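Local coordinates for AlyQ (Persicobacter sp. CCB-QB2, PDB 7D2A), which binds uronic acid sugars of alginate through a family 32 carbohydrate-binding module, a calcium-bearing beta-sandwich whose loops and strands hold the glycan, at residues T34-N39 and N124-V129; G71-L76 and T114-S119; A52-Q57 and A105-Y110; V12-S17 and I45-G50; M7-V12 and V129-A134. All blocks are in the same frame, centred on the assembly; numbering follows the deposited sequence.

Interaction 1 (T34-N39 and N124-V129); sequences TRWSAN and NSITEV. With CA (calcium ion), chain C; MAW (4-deoxy-alpha-L-erythro-hex-4-enopyranuronic acid), chain B.
Trp36 and Ile126 open an antiparallel pairing in which each backbone N-H answers the other residue's carbonyl, Trp36 N to Ile126 O at 2.9 Å and Ile126 N to Trp36 O. Farther along, Ala38 O is gripped twice by one residue: Asn124 N and Asn124 ND2 (3.0 Å) arrive from opposite faces of the carbonyl plane. The Asn124 amide is also tied at ND2 to Gly40 and at OD1 to Gly117 N, which fixes its rotation.

The apolar contact lies on the face carrying Trp36, Ile126 and Asn124. Trp36 and Ile126 lie side by side and point the same way, with Ile126 CD1 at the indole edge, 3.9 Å from Trp36 CZ3.

On the other face a polar relay leads to the sugar. Ser37 OG donates to Ser125 OG (2.7 Å), and Ser125 OG in turn donates a hydrogen bond to O6B, a carboxylate oxygen of the unsaturated uronic acid, at 2.6 Å. Arg35 NE donates to Ser37 OG almost in the guanidinium plane, while Arg35 NH2 makes a nearly straight bond to sugar O3 (2.8 Å, 175°). Asp20, Arg68 and Asn121 add further bonds to the sugar.

Metal bonds close the far end. Thr34 O, Thr34 OG1, Thr127 O and Glu128 OE2 bind the calcium ion, Glu128 OE2 at 2.4 Å; Thr34 OG1 gets there by sitting between the backbone N and carbonyl carbon (chi1 66°). Asn26, Asp29 and Asn31 complete the shell. The strand pair and the turns at its end thus place a calcium site beside the glycan pocket, an arrangement characteristic of the CBM32 beta-sandwich.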
# COMPACT_ATOMS: atom_id res chain seq x y z
N THR A 34 13.87 -2.69 3.19
CA THR A 34 13.77 -1.28 2.73
C THR A 34 12.31 -0.88 2.75
O THR A 34 11.44 -1.75 2.44
CB THR A 34 14.35 -1.12 1.34
OG1 THR A 34 13.49 -1.86 0.47
CG2 THR A 34 15.79 -1.56 1.26
N ARG A 35 12.03 0.36 3.10
CA ARG A 35 10.66 0.81 3.36
C ARG A 35 10.41 2.19 2.76
O ARG A 35 11.36 2.97 2.51
CB ARG A 35 10.35 0.90 4.86
CG ARG A 35 11.12 1.98 5.59
CD ARG A 35 10.94 1.89 7.08
NE ARG A 35 11.61 2.96 7.79
CZ ARG A 35 12.84 2.89 8.32
NH1 ARG A 35 13.57 1.79 8.20
NH2 ARG A 35 13.31 3.92 9.00
N TRP A 36 9.13 2.50 2.59
CA TRP A 36 8.66 3.90 2.53
C TRP A 36 8.17 4.29 3.92
O TRP A 36 7.46 3.47 4.56
CB TRP A 36 7.48 3.98 1.55
CG TRP A 36 6.69 5.25 1.68
CD1 TRP A 36 7.08 6.50 1.38
CD2 TRP A 36 5.35 5.36 2.18
NE1 TRP A 36 6.10 7.41 1.62
CE2 TRP A 36 5.01 6.74 2.11
CE3 TRP A 36 4.39 4.45 2.64
CZ2 TRP A 36 3.74 7.22 2.47
CZ3 TRP A 36 3.17 4.93 3.06
CH2 TRP A 36 2.83 6.30 2.94
N SER A 37 8.53 5.48 4.39
CA SER A 37 8.02 6.01 5.67
C SER A 37 7.51 7.42 5.44
O SER A 37 8.25 8.25 4.88
CB SER A 37 9.06 5.98 6.75
OG SER A 37 9.47 4.66 7.10
N ALA A 38 6.38 7.71 6.04
CA ALA A 38 5.83 9.08 6.12
C ALA A 38 5.08 9.18 7.43
O ALA A 38 4.27 8.31 7.77
CB ALA A 38 4.96 9.38 4.92
N ASN A 39 5.26 10.31 8.11
CA ASN A 39 4.74 10.48 9.46
C ASN A 39 3.39 11.19 9.40
O ASN A 39 3.28 12.22 8.68
CB ASN A 39 5.72 11.23 10.35
CG ASN A 39 5.34 11.15 11.81
OD1 ASN A 39 4.63 10.25 12.27
ND2 ASN A 39 5.81 12.13 12.55
N ASN A 124 3.72 5.84 9.21
CA ASN A 124 3.23 4.86 8.21
C ASN A 124 4.45 4.36 7.47
O ASN A 124 5.12 5.12 6.77
CB ASN A 124 2.27 5.50 7.22
CG ASN A 124 1.20 6.28 7.93
OD1 ASN A 124 0.28 5.66 8.46
ND2 ASN A 124 1.37 7.62 7.99
N SER A 125 4.75 3.06 7.67
CA SER A 125 5.99 2.50 7.12
C SER A 125 5.68 1.14 6.50
O SER A 125 5.30 0.21 7.22
CB SER A 125 7.05 2.38 8.24
OG SER A 125 7.42 3.72 8.66
N ILE A 126 5.91 1.03 5.21
CA ILE A 126 5.55 -0.13 4.37
C ILE A 126 6.82 -0.63 3.70
O ILE A 126 7.49 0.18 3.04
CB ILE A 126 4.42 0.22 3.37
CG1 ILE A 126 3.17 0.71 4.13
CG2 ILE A 126 4.15 -0.98 2.48
CD1 ILE A 126 2.05 1.17 3.22
N THR A 127 7.11 -1.95 3.82
CA THR A 127 8.34 -2.46 3.20
C THR A 127 8.13 -2.95 1.77
O THR A 127 9.05 -2.81 0.94
CB THR A 127 8.95 -3.56 4.08
OG1 THR A 127 7.99 -4.61 4.15
CG2 THR A 127 9.30 -3.08 5.46
N GLU A 128 6.97 -3.49 1.45
CA GLU A 128 6.71 -4.07 0.11
C GLU A 128 5.23 -3.92 -0.20
O GLU A 128 4.43 -4.15 0.76
CB GLU A 128 7.14 -5.53 0.07
CG GLU A 128 8.65 -5.73 0.01
CD GLU A 128 9.25 -5.20 -1.28
OE1 GLU A 128 8.91 -5.80 -2.35
OE2 GLU A 128 10.07 -4.23 -1.29
N VAL A 129 4.89 -3.68 -1.46
CA VAL A 129 3.50 -3.78 -1.95
C VAL A 129 3.49 -4.56 -3.24
O VAL A 129 4.41 -4.34 -4.08
CB VAL A 129 2.90 -2.38 -2.12
CG1 VAL A 129 1.53 -2.44 -2.82
CG2 VAL A 129 2.72 -1.68 -0.81
CA CA C . 11.28 -2.79 0.15
C1 MAW B . 10.81 6.70 12.79
C2 MAW B . 11.74 6.66 11.64
O2 MAW B . 12.72 5.59 11.72
C3 MAW B . 10.85 6.51 10.38
O3 MAW B . 11.63 6.15 9.25
C4 MAW B . 9.77 5.45 10.65
C5 MAW B . 9.55 4.93 11.83
O5 MAW B . 10.29 5.37 13.00
C6 MAW B . 8.54 3.95 12.12
O6A MAW B . 8.41 3.58 13.34
O6B MAW B . 7.76 3.49 11.21

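Interaction 2 (G71-L76 and T114-S119); sequences GFSISL and TGFGNS
Gly71 and Phe116 meet in an antiparallel strand pairing within the five-stranded sheet of the beta-sandwich, where strand 70-77 lies between 110-118 and the outermost strand 84-90. The two short axes run 4.5 Å apart at closest approach. Ser73 and Thr114 form the regular hydrogen-bonded pair: Ser73 N gives to Thr114 O at 2.9 Å, and Thr114 N returns a bond to Ser73 O. Next to it, Phe72 and Gly115 make a non-hydrogen-bonded pair, and Phe72 CA comes close to Thr114 O in a CA-H...O contact. Beyond that the pairing becomes less regular. Phe116 N reaches Gly71 O at 2.8 Å from well above the carbonyl plane, whereas Gly71 N finds Gly117 O on a far straighter line (C=O...N 171°). The N-H of Gly117 bonds to Asn124 OD1 in the opposing sheet.

The two faces differ in character. Phe72 turns its ring into the core, where it meets the rings of Trp62 and Tyr101; CG is placed between the backbone N and the carbonyl carbon (chi1 71°). The face of Ser73 and Thr114 is more polar. Here the Phe116 ring lies alongside strand 71-76, its edge toward Ser73 OG. Phe116 CE2 is 3.8 Å from Ser73 OG, and Phe116 CD2 is 3.7 Å from Phe72 N. A water molecule then bridges the strands, 2.7 Å from Thr114 OG1 and 3.0 Å from Ser75 OG, and gives a weak hydrogen bond to Ser73 O.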
# COMPACT_ATOMS: atom_id res chain seq x y z
N GLY A 71 -3.18 1.21 10.85
CA GLY A 71 -4.47 1.47 10.21
C GLY A 71 -4.31 2.04 8.82
O GLY A 71 -3.35 2.76 8.54
N PHE A 72 -5.16 1.61 7.90
CA PHE A 72 -5.03 2.03 6.49
C PHE A 72 -6.34 1.85 5.74
O PHE A 72 -7.28 1.23 6.22
CB PHE A 72 -3.92 1.22 5.80
CG PHE A 72 -4.29 -0.21 5.57
CD1 PHE A 72 -4.14 -1.17 6.56
CD2 PHE A 72 -4.81 -0.60 4.35
CE1 PHE A 72 -4.51 -2.49 6.35
CE2 PHE A 72 -5.22 -1.91 4.15
CZ PHE A 72 -5.09 -2.84 5.15
N SER A 73 -6.40 2.43 4.57
CA SER A 73 -7.48 2.23 3.61
C SER A 73 -6.82 2.16 2.24
O SER A 73 -5.73 2.72 2.02
CB SER A 73 -8.56 3.23 3.74
OG SER A 73 -8.10 4.49 3.41
N ILE A 74 -7.50 1.48 1.33
CA ILE A 74 -7.07 1.34 -0.08
C ILE A 74 -8.13 2.01 -0.94
O ILE A 74 -9.33 1.66 -0.79
CB ILE A 74 -6.87 -0.14 -0.44
CG1 ILE A 74 -5.92 -0.85 0.54
CG2 ILE A 74 -6.43 -0.28 -1.89
CD1 ILE A 74 -5.80 -2.33 0.31
N SER A 75 -7.69 2.83 -1.85
CA SER A 75 -8.58 3.48 -2.84
C SER A 75 -8.02 3.26 -4.22
O SER A 75 -6.79 3.09 -4.39
CB SER A 75 -8.83 4.93 -2.53
OG SER A 75 -7.64 5.73 -2.53
N LEU A 76 -8.87 3.19 -5.21
CA LEU A 76 -8.35 2.97 -6.57
C LEU A 76 -9.21 3.66 -7.62
O LEU A 76 -10.29 4.22 -7.34
CB LEU A 76 -8.18 1.48 -6.82
CG LEU A 76 -9.37 0.58 -6.49
CD1 LEU A 76 -10.58 0.96 -7.30
CD2 LEU A 76 -9.01 -0.90 -6.72
N THR A 114 -3.67 4.70 2.03
CA THR A 114 -3.68 5.82 2.99
C THR A 114 -3.45 5.23 4.36
O THR A 114 -4.12 4.27 4.73
CB THR A 114 -4.97 6.65 2.91
OG1 THR A 114 -5.15 7.16 1.60
CG2 THR A 114 -4.92 7.77 3.91
N GLY A 115 -2.46 5.76 5.09
CA GLY A 115 -2.16 5.27 6.43
C GLY A 115 -2.65 6.18 7.52
O GLY A 115 -2.64 7.44 7.29
N PHE A 116 -3.00 5.58 8.66
CA PHE A 116 -3.58 6.30 9.83
C PHE A 116 -2.69 6.14 11.04
O PHE A 116 -3.19 6.23 12.17
CB PHE A 116 -5.03 5.87 10.06
CG PHE A 116 -5.85 6.11 8.83
CD1 PHE A 116 -6.07 7.40 8.41
CD2 PHE A 116 -6.36 5.06 8.09
CE1 PHE A 116 -6.79 7.65 7.25
CE2 PHE A 116 -7.08 5.31 6.93
CZ PHE A 116 -7.29 6.61 6.51
N GLY A 117 -1.40 5.92 10.84
CA GLY A 117 -0.47 5.62 11.93
C GLY A 117 -0.69 4.24 12.48
O GLY A 117 -1.49 3.45 11.93
N ASN A 118 -0.06 3.94 13.60
CA ASN A 118 0.02 2.55 14.07
C ASN A 118 -0.08 2.55 15.60
O ASN A 118 -0.18 3.64 16.21
CB ASN A 118 1.31 1.92 13.55
CG ASN A 118 2.58 2.55 14.10
OD1 ASN A 118 2.93 2.30 15.25
ND2 ASN A 118 3.32 3.31 13.31
N SER A 119 -0.00 1.38 16.17
CA SER A 119 -0.31 1.17 17.61
C SER A 119 0.88 1.63 18.45
O SER A 119 0.69 1.74 19.71
CB SER A 119 -0.66 -0.27 17.82
OG SER A 119 0.40 -1.09 17.38
O HOH W 1 -6.50 5.28 0.16

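Interaction 3 (A52-Q57 and A105-Y110); sequences AKTVNQ and ATTARY
Lys53 and Ala108 exchange backbone bonds, and Val55 does the same with Thr106, so that two hydrogen-bonded pairs flank the non-hydrogen-bonded pair of Thr54 and Thr107. The bonds differ in shape: Val55 N reaches Thr106 O at 2.8 Å almost straight (176° at the hydrogen), while Lys53 N comes to Ala108 O from above the carbonyl plane.

Among the apolar contacts, Ala52 CB rests 3.6 Å from Thr107 CG2, the branch lying anti to the backbone N. At the other end Ala105 CB sits near both Thr54 CG2 (4.1 Å) and Asn56 CB (3.9 Å).

Polar side chains are linked by water. One molecule lies 2.8 Å from Thr54 OG1 and 2.7 Å from Thr107 OG1, spanning hydroxyls that are themselves 4.3 Å apart. Two other polar groups find partners outside the pair: Arg109 NE forms a salt bridge with Asp48, and Asn56 OD1 accepts from Ala134 N.

Classic beta bulges bound the pairing, Asn56 with Gln57 opposite Phe132 and Arg109 with Tyr110 opposite Gly77. At the second the chain turns a corner from one sheet toward the other, a feature that fits the edge of a beta-sandwich.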
# COMPACT_ATOMS: atom_id res chain seq x y z
N ALA A 52 -5.24 0.73 -17.13
CA ALA A 52 -6.32 0.21 -16.27
C ALA A 52 -6.33 -1.32 -16.33
O ALA A 52 -6.41 -1.90 -17.45
CB ALA A 52 -7.65 0.76 -16.73
N LYS A 53 -6.33 -1.98 -15.17
CA LYS A 53 -6.29 -3.44 -15.07
C LYS A 53 -7.39 -3.89 -14.12
O LYS A 53 -7.79 -3.10 -13.25
CB LYS A 53 -4.97 -3.93 -14.46
CG LYS A 53 -3.72 -3.35 -15.09
CD LYS A 53 -3.46 -4.03 -16.35
CE LYS A 53 -2.11 -3.65 -16.92
NZ LYS A 53 -2.07 -4.06 -18.34
N THR A 54 -7.82 -5.13 -14.24
CA THR A 54 -8.74 -5.74 -13.25
C THR A 54 -7.96 -6.10 -11.99
O THR A 54 -7.00 -6.80 -12.08
CB THR A 54 -9.45 -6.96 -13.80
OG1 THR A 54 -10.16 -6.53 -14.98
CG2 THR A 54 -10.42 -7.52 -12.78
N VAL A 55 -8.33 -5.54 -10.86
CA VAL A 55 -7.61 -5.72 -9.60
C VAL A 55 -8.59 -6.23 -8.55
O VAL A 55 -9.70 -5.66 -8.46
CB VAL A 55 -6.97 -4.40 -9.15
CG1 VAL A 55 -6.30 -4.51 -7.84
CG2 VAL A 55 -5.98 -3.81 -10.16
N ASN A 56 -8.18 -7.19 -7.75
CA ASN A 56 -9.01 -7.63 -6.61
C ASN A 56 -8.22 -7.89 -5.34
O ASN A 56 -8.79 -8.43 -4.37
CB ASN A 56 -9.89 -8.83 -7.01
CG ASN A 56 -9.06 -10.07 -7.34
OD1 ASN A 56 -7.83 -10.05 -7.15
ND2 ASN A 56 -9.73 -11.14 -7.74
N GLN A 57 -6.93 -7.56 -5.34
CA GLN A 57 -6.10 -7.90 -4.17
C GLN A 57 -4.86 -7.02 -4.16
O GLN A 57 -4.20 -6.77 -5.18
CB GLN A 57 -5.69 -9.36 -4.19
CG GLN A 57 -5.00 -9.79 -2.94
CD GLN A 57 -4.80 -11.29 -2.99
OE1 GLN A 57 -5.68 -12.08 -2.61
NE2 GLN A 57 -3.74 -11.66 -3.63
N ALA A 105 -13.66 -7.52 -7.38
CA ALA A 105 -12.81 -7.15 -8.50
C ALA A 105 -13.31 -5.87 -9.16
O ALA A 105 -14.56 -5.71 -9.31
CB ALA A 105 -12.75 -8.23 -9.53
N THR A 106 -12.41 -4.97 -9.52
CA THR A 106 -12.79 -3.72 -10.20
C THR A 106 -11.62 -3.24 -11.07
O THR A 106 -10.57 -3.82 -10.98
CB THR A 106 -13.22 -2.69 -9.16
OG1 THR A 106 -13.83 -1.62 -9.89
CG2 THR A 106 -12.08 -2.27 -8.26
N THR A 107 -11.80 -2.20 -11.82
CA THR A 107 -10.79 -1.76 -12.79
C THR A 107 -10.04 -0.62 -12.15
O THR A 107 -10.69 0.26 -11.54
CB THR A 107 -11.42 -1.37 -14.14
OG1 THR A 107 -11.96 -2.59 -14.62
CG2 THR A 107 -10.41 -0.82 -15.10
N ALA A 108 -8.73 -0.54 -12.32
CA ALA A 108 -7.94 0.57 -11.75
C ALA A 108 -6.62 0.66 -12.50
O ALA A 108 -6.02 -0.39 -12.80
CB ALA A 108 -7.66 0.43 -10.27
N ARG A 109 -6.17 1.87 -12.72
CA ARG A 109 -4.77 2.15 -13.09
C ARG A 109 -4.02 2.49 -11.82
O ARG A 109 -2.83 2.13 -11.73
CB ARG A 109 -4.68 3.28 -14.12
CG ARG A 109 -3.24 3.76 -14.29
CD ARG A 109 -3.05 4.73 -15.43
NE ARG A 109 -1.67 5.16 -15.45
CZ ARG A 109 -1.12 5.94 -16.37
NH1 ARG A 109 -1.85 6.40 -17.39
NH2 ARG A 109 0.14 6.31 -16.24
N TYR A 110 -4.64 3.21 -10.87
CA TYR A 110 -3.95 3.73 -9.66
C TYR A 110 -4.55 3.05 -8.44
O TYR A 110 -5.81 2.94 -8.30
CB TYR A 110 -4.11 5.25 -9.55
CG TYR A 110 -3.47 6.01 -10.67
CD1 TYR A 110 -2.12 6.31 -10.68
CD2 TYR A 110 -4.21 6.41 -11.77
CE1 TYR A 110 -1.52 6.94 -11.74
CE2 TYR A 110 -3.64 7.09 -12.82
CZ TYR A 110 -2.29 7.38 -12.80
OH TYR A 110 -1.70 8.05 -13.84
O HOH W 2 -10.35 -4.05 -16.23

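Interaction 4 (V12-S17 and I45-G50); sequences VAVTAS and ITFDLG
Val14 packs against Ile45 and Phe47 at the margin of the five-stranded sheet of the beta-sandwich, where the outermost strand 13-16 pairs antiparallel with 43-49. Val14 CG1 does most of the touching. Placed anti to the backbone N (chi1 -167°), it presses against Ile45 CG1 at 3.5 Å, tighter than usual for two carbons, and lies 3.6 Å from Phe47 CE1. The valine and isoleucine side chains cross obliquely, whereas Val14 and Phe47 lie side by side and point the same way. Ala16 CB continues this apolar face over Ile45.

Thr15 and Thr46 occupy the opposite face. Their backbones form a hydrogen-bonded pair, with Thr46 N to Thr15 O at 2.8 Å and nearly straight (176°). Their side chains run alongside each other, and one water joins the hydroxyls, 2.9 Å from Thr15 OG1 and 2.7 Å from Thr46 OG1; the latter is also bonded to Arg112 NE.

Toward the other end, Asp48 N gives to Ala13 O and Val12 N to Asp48 O (2.8 Å). Asp48 OD1 accepts from Gly50 N at 2.7 Å, an Asx turn in which the donor sits above the carboxylate plane, and Arg109 makes a salt bridge to the same oxygen. Val12 CG2 rests against the carboxylate carbon CG of Asp48 and against Gly50 CA.

Strand 110-118 flanks 43-49 on its other side, Ile45 and Phe47 both reaching Ile113. Across the sandwich Phe47 meets Val129 and Ile131 of strand 123-133, and Trp36 of strand 36-39 covers Ile45 and Ala16.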
# COMPACT_ATOMS: atom_id res chain seq x y z
N VAL A 12 4.63 0.51 -12.39
CA VAL A 12 5.55 1.27 -13.29
C VAL A 12 6.07 2.53 -12.61
O VAL A 12 7.07 3.11 -13.11
CB VAL A 12 4.91 1.58 -14.64
CG1 VAL A 12 4.37 0.29 -15.25
CG2 VAL A 12 3.85 2.66 -14.58
N ALA A 13 5.42 3.01 -11.56
CA ALA A 13 5.77 4.26 -10.87
C ALA A 13 5.09 4.22 -9.50
O ALA A 13 4.00 3.63 -9.36
CB ALA A 13 5.32 5.44 -11.70
N VAL A 14 5.73 4.85 -8.52
CA VAL A 14 5.19 5.06 -7.16
C VAL A 14 5.45 6.51 -6.78
O VAL A 14 6.55 7.03 -7.03
CB VAL A 14 5.81 4.11 -6.12
CG1 VAL A 14 5.05 4.11 -4.81
CG2 VAL A 14 5.96 2.69 -6.62
N THR A 15 4.45 7.16 -6.24
CA THR A 15 4.57 8.50 -5.65
C THR A 15 4.05 8.44 -4.23
O THR A 15 3.32 7.48 -3.86
CB THR A 15 3.82 9.54 -6.47
OG1 THR A 15 2.43 9.25 -6.39
CG2 THR A 15 4.31 9.60 -7.90
N ALA A 16 4.19 9.53 -3.49
CA ALA A 16 3.60 9.60 -2.14
C ALA A 16 3.37 11.04 -1.72
O ALA A 16 4.02 11.92 -2.23
CB ALA A 16 4.46 8.90 -1.12
N SER A 17 2.49 11.22 -0.76
CA SER A 17 2.19 12.53 -0.13
C SER A 17 3.44 13.14 0.51
O SER A 17 3.50 14.37 0.60
CB SER A 17 1.07 12.41 0.82
OG SER A 17 1.32 11.48 1.85
N ILE A 45 0.44 6.66 -0.26
CA ILE A 45 1.36 6.21 -1.31
C ILE A 45 0.53 5.68 -2.47
O ILE A 45 -0.47 4.96 -2.23
CB ILE A 45 2.35 5.17 -0.76
CG1 ILE A 45 3.37 4.76 -1.82
CG2 ILE A 45 1.65 3.98 -0.05
CD1 ILE A 45 4.58 4.05 -1.19
N THR A 46 0.87 6.05 -3.66
CA THR A 46 0.07 5.77 -4.87
C THR A 46 0.88 4.97 -5.86
O THR A 46 1.95 5.44 -6.33
CB THR A 46 -0.48 7.05 -5.52
OG1 THR A 46 -1.06 7.85 -4.48
CG2 THR A 46 -1.51 6.69 -6.57
N PHE A 47 0.37 3.81 -6.25
CA PHE A 47 0.99 2.85 -7.18
C PHE A 47 0.33 2.97 -8.53
O PHE A 47 -0.91 3.00 -8.59
CB PHE A 47 0.84 1.43 -6.65
CG PHE A 47 1.40 1.32 -5.28
CD1 PHE A 47 2.77 1.14 -5.09
CD2 PHE A 47 0.61 1.50 -4.18
CE1 PHE A 47 3.27 1.12 -3.80
CE2 PHE A 47 1.13 1.48 -2.89
CZ PHE A 47 2.47 1.32 -2.72
N ASP A 48 1.12 3.06 -9.59
CA ASP A 48 0.64 3.21 -10.98
C ASP A 48 0.89 1.89 -11.71
O ASP A 48 2.07 1.51 -11.83
CB ASP A 48 1.36 4.38 -11.62
CG ASP A 48 0.92 4.73 -13.02
OD1 ASP A 48 0.02 4.05 -13.57
OD2 ASP A 48 1.44 5.75 -13.50
N LEU A 49 -0.16 1.32 -12.30
CA LEU A 49 -0.03 0.09 -13.09
C LEU A 49 0.29 0.40 -14.55
O LEU A 49 0.55 -0.59 -15.33
CB LEU A 49 -1.29 -0.77 -12.99
CG LEU A 49 -1.69 -1.18 -11.58
CD1 LEU A 49 -2.93 -2.10 -11.63
CD2 LEU A 49 -0.56 -1.86 -10.82
N GLY A 50 0.19 1.68 -14.93
CA GLY A 50 0.55 2.13 -16.30
C GLY A 50 -0.68 2.17 -17.20
O GLY A 50 -0.70 2.94 -18.14
O HOH W 3 0.85 9.76 -4.05

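Interaction 5 (M7-V12 and V129-A134); sequences MQYDIV and VAIFHA
Tyr9 lies side by side with His133 and can be followed outward from its backbone, where Tyr9 N donates to Ile131 O at 2.9 Å. Tyr9 CB is 3.8 Å from that same carbonyl oxygen, and CG is set anti to the carbonyl carbon of Tyr9 (chi1 -64°). Tyr9 CD2 is next, 3.7 Å from Ile131 O, then CE2 near His133 N and the carbonyl carbon of Phe132. CZ approaches His133 CB, and Tyr9 OH at the tip comes to 3.4 Å from His133 CB. The hydroxyl's polar partner lies beyond, at Thr54 O on strand 52-62.

Before the tyrosine, Met7 N and His133 O bond at 2.8 Å and nearly straight (172°), with His133 N returning to Met7 O. Gln8 sets CB 3.7 Å from Phe132 CE2 and carries CG over one face of that ring. Its amide NE2 gives to a water (2.9 Å), which also accepts from Ile131 N and donates to Tyr9 O, bridging the chains where direct pairing has ended. Farther on, Ile11 CD1 meets Ile131 CD1 at 3.8 Å, the two side chains crossing at about a right angle.

Strand 7-8 thus adds a short antiparallel partner to the last strand, 123-133. Strand 52-62 also pairs with that strand, while Val129 and Ile131 reach Phe47 of strand 43-49 in the facing sheet.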
# COMPACT_ATOMS: atom_id res chain seq x y z
N MET A 7 -2.60 -13.24 -11.35
CA MET A 7 -1.79 -12.25 -12.10
C MET A 7 -1.13 -11.34 -11.06
O MET A 7 -1.87 -10.80 -10.26
CB MET A 7 -2.62 -11.33 -13.01
CG MET A 7 -3.34 -12.01 -14.16
SD MET A 7 -2.26 -12.31 -15.54
CE MET A 7 -1.78 -10.63 -15.95
N GLN A 8 0.26 -11.02 -11.08
CA GLN A 8 0.88 -9.92 -10.33
C GLN A 8 1.27 -8.87 -11.34
O GLN A 8 2.07 -9.13 -12.24
CB GLN A 8 2.15 -10.36 -9.59
CG GLN A 8 2.73 -9.10 -8.93
CD GLN A 8 4.11 -9.15 -8.35
OE1 GLN A 8 4.72 -10.21 -8.42
NE2 GLN A 8 4.62 -8.02 -7.79
N TYR A 9 0.71 -7.68 -11.22
CA TYR A 9 0.94 -6.59 -12.18
C TYR A 9 2.22 -5.86 -11.85
O TYR A 9 2.52 -5.57 -10.70
CB TYR A 9 -0.21 -5.60 -12.17
CG TYR A 9 -1.53 -6.16 -12.60
CD1 TYR A 9 -1.72 -6.63 -13.88
CD2 TYR A 9 -2.59 -6.27 -11.72
CE1 TYR A 9 -2.95 -7.11 -14.30
CE2 TYR A 9 -3.80 -6.80 -12.11
CZ TYR A 9 -3.99 -7.22 -13.41
OH TYR A 9 -5.23 -7.71 -13.83
N ASP A 10 2.93 -5.50 -12.90
CA ASP A 10 4.03 -4.53 -12.72
C ASP A 10 3.50 -3.22 -12.13
O ASP A 10 2.38 -2.80 -12.50
CB ASP A 10 4.70 -4.17 -14.04
CG ASP A 10 5.83 -5.08 -14.46
OD1 ASP A 10 6.03 -6.15 -13.86
OD2 ASP A 10 6.52 -4.63 -15.41
N ILE A 11 4.32 -2.62 -11.29
CA ILE A 11 4.06 -1.25 -10.79
C ILE A 11 5.09 -0.34 -11.46
O ILE A 11 6.31 -0.47 -11.15
CB ILE A 11 4.08 -1.20 -9.24
CG1 ILE A 11 2.96 -2.06 -8.66
CG2 ILE A 11 4.01 0.27 -8.80
CD1 ILE A 11 3.02 -2.25 -7.15
N VAL A 12 4.63 0.51 -12.39
CA VAL A 12 5.55 1.27 -13.29
C VAL A 12 6.07 2.53 -12.61
O VAL A 12 7.07 3.11 -13.11
CB VAL A 12 4.91 1.58 -14.64
CG1 VAL A 12 4.37 0.29 -15.25
CG2 VAL A 12 3.85 2.66 -14.58
N VAL A 129 4.89 -3.68 -1.46
CA VAL A 129 3.50 -3.78 -1.95
C VAL A 129 3.49 -4.56 -3.24
O VAL A 129 4.41 -4.34 -4.08
CB VAL A 129 2.90 -2.38 -2.12
CG1 VAL A 129 1.53 -2.44 -2.82
CG2 VAL A 129 2.72 -1.68 -0.81
N ALA A 130 2.44 -5.33 -3.44
CA ALA A 130 2.21 -6.04 -4.71
C ALA A 130 0.71 -6.01 -5.00
O ALA A 130 -0.11 -5.98 -4.08
CB ALA A 130 2.81 -7.40 -4.66
N ILE A 131 0.33 -6.01 -6.25
CA ILE A 131 -1.05 -5.73 -6.69
C ILE A 131 -1.37 -6.81 -7.68
O ILE A 131 -0.56 -6.97 -8.69
CB ILE A 131 -1.18 -4.33 -7.30
CG1 ILE A 131 -0.82 -3.28 -6.24
CG2 ILE A 131 -2.57 -4.12 -7.88
CD1 ILE A 131 -0.77 -1.87 -6.74
N PHE A 132 -2.55 -7.46 -7.49
CA PHE A 132 -2.93 -8.72 -8.15
C PHE A 132 -4.33 -8.69 -8.73
O PHE A 132 -5.26 -8.00 -8.24
CB PHE A 132 -2.87 -9.86 -7.13
CG PHE A 132 -1.52 -10.08 -6.53
CD1 PHE A 132 -1.09 -9.24 -5.52
CD2 PHE A 132 -0.68 -11.07 -6.99
CE1 PHE A 132 0.14 -9.45 -4.92
CE2 PHE A 132 0.58 -11.24 -6.41
CZ PHE A 132 0.97 -10.43 -5.39
N HIS A 133 -4.52 -9.54 -9.73
CA HIS A 133 -5.83 -10.15 -10.04
C HIS A 133 -5.72 -11.60 -9.59
O HIS A 133 -5.07 -12.42 -10.32
CB HIS A 133 -6.18 -9.96 -11.50
CG HIS A 133 -7.54 -10.42 -11.85
ND1 HIS A 133 -7.97 -10.55 -13.18
CD2 HIS A 133 -8.57 -10.77 -11.06
CE1 HIS A 133 -9.23 -10.97 -13.15
NE2 HIS A 133 -9.64 -11.10 -11.88
N ALA A 134 -6.22 -11.89 -8.39
CA ALA A 134 -6.08 -13.19 -7.70
C ALA A 134 -7.20 -14.13 -8.12
O ALA A 134 -8.36 -13.67 -8.38
CB ALA A 134 -6.07 -12.95 -6.23
O HOH W 4 2.68 -5.90 -8.02

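From the N terminus, strand 7-8 meets the end of the last strand in interaction 5, closing a loop that spans the other four and sharing Val12 with interaction 4 and Val129 with interaction 1. Interaction 4 comes next, joining 12-17 to 45-50; it crosses interaction 1, whose 34-39 begins before that loop closes and finds its partner, 124-129, much later in the chain. Interactions 2 and 3 both lie within the span of interaction 1 and cross each other, 52-57 reaching 105-110 while 71-76 reaches 114-119. Interactions 2 and 4 belong to the five-stranded sheet, and 1, 3 and 5 to the facing one. The Arg109-Asp48 salt bridge joins interactions 3 and 4, and Asn124 joins 1 to 2.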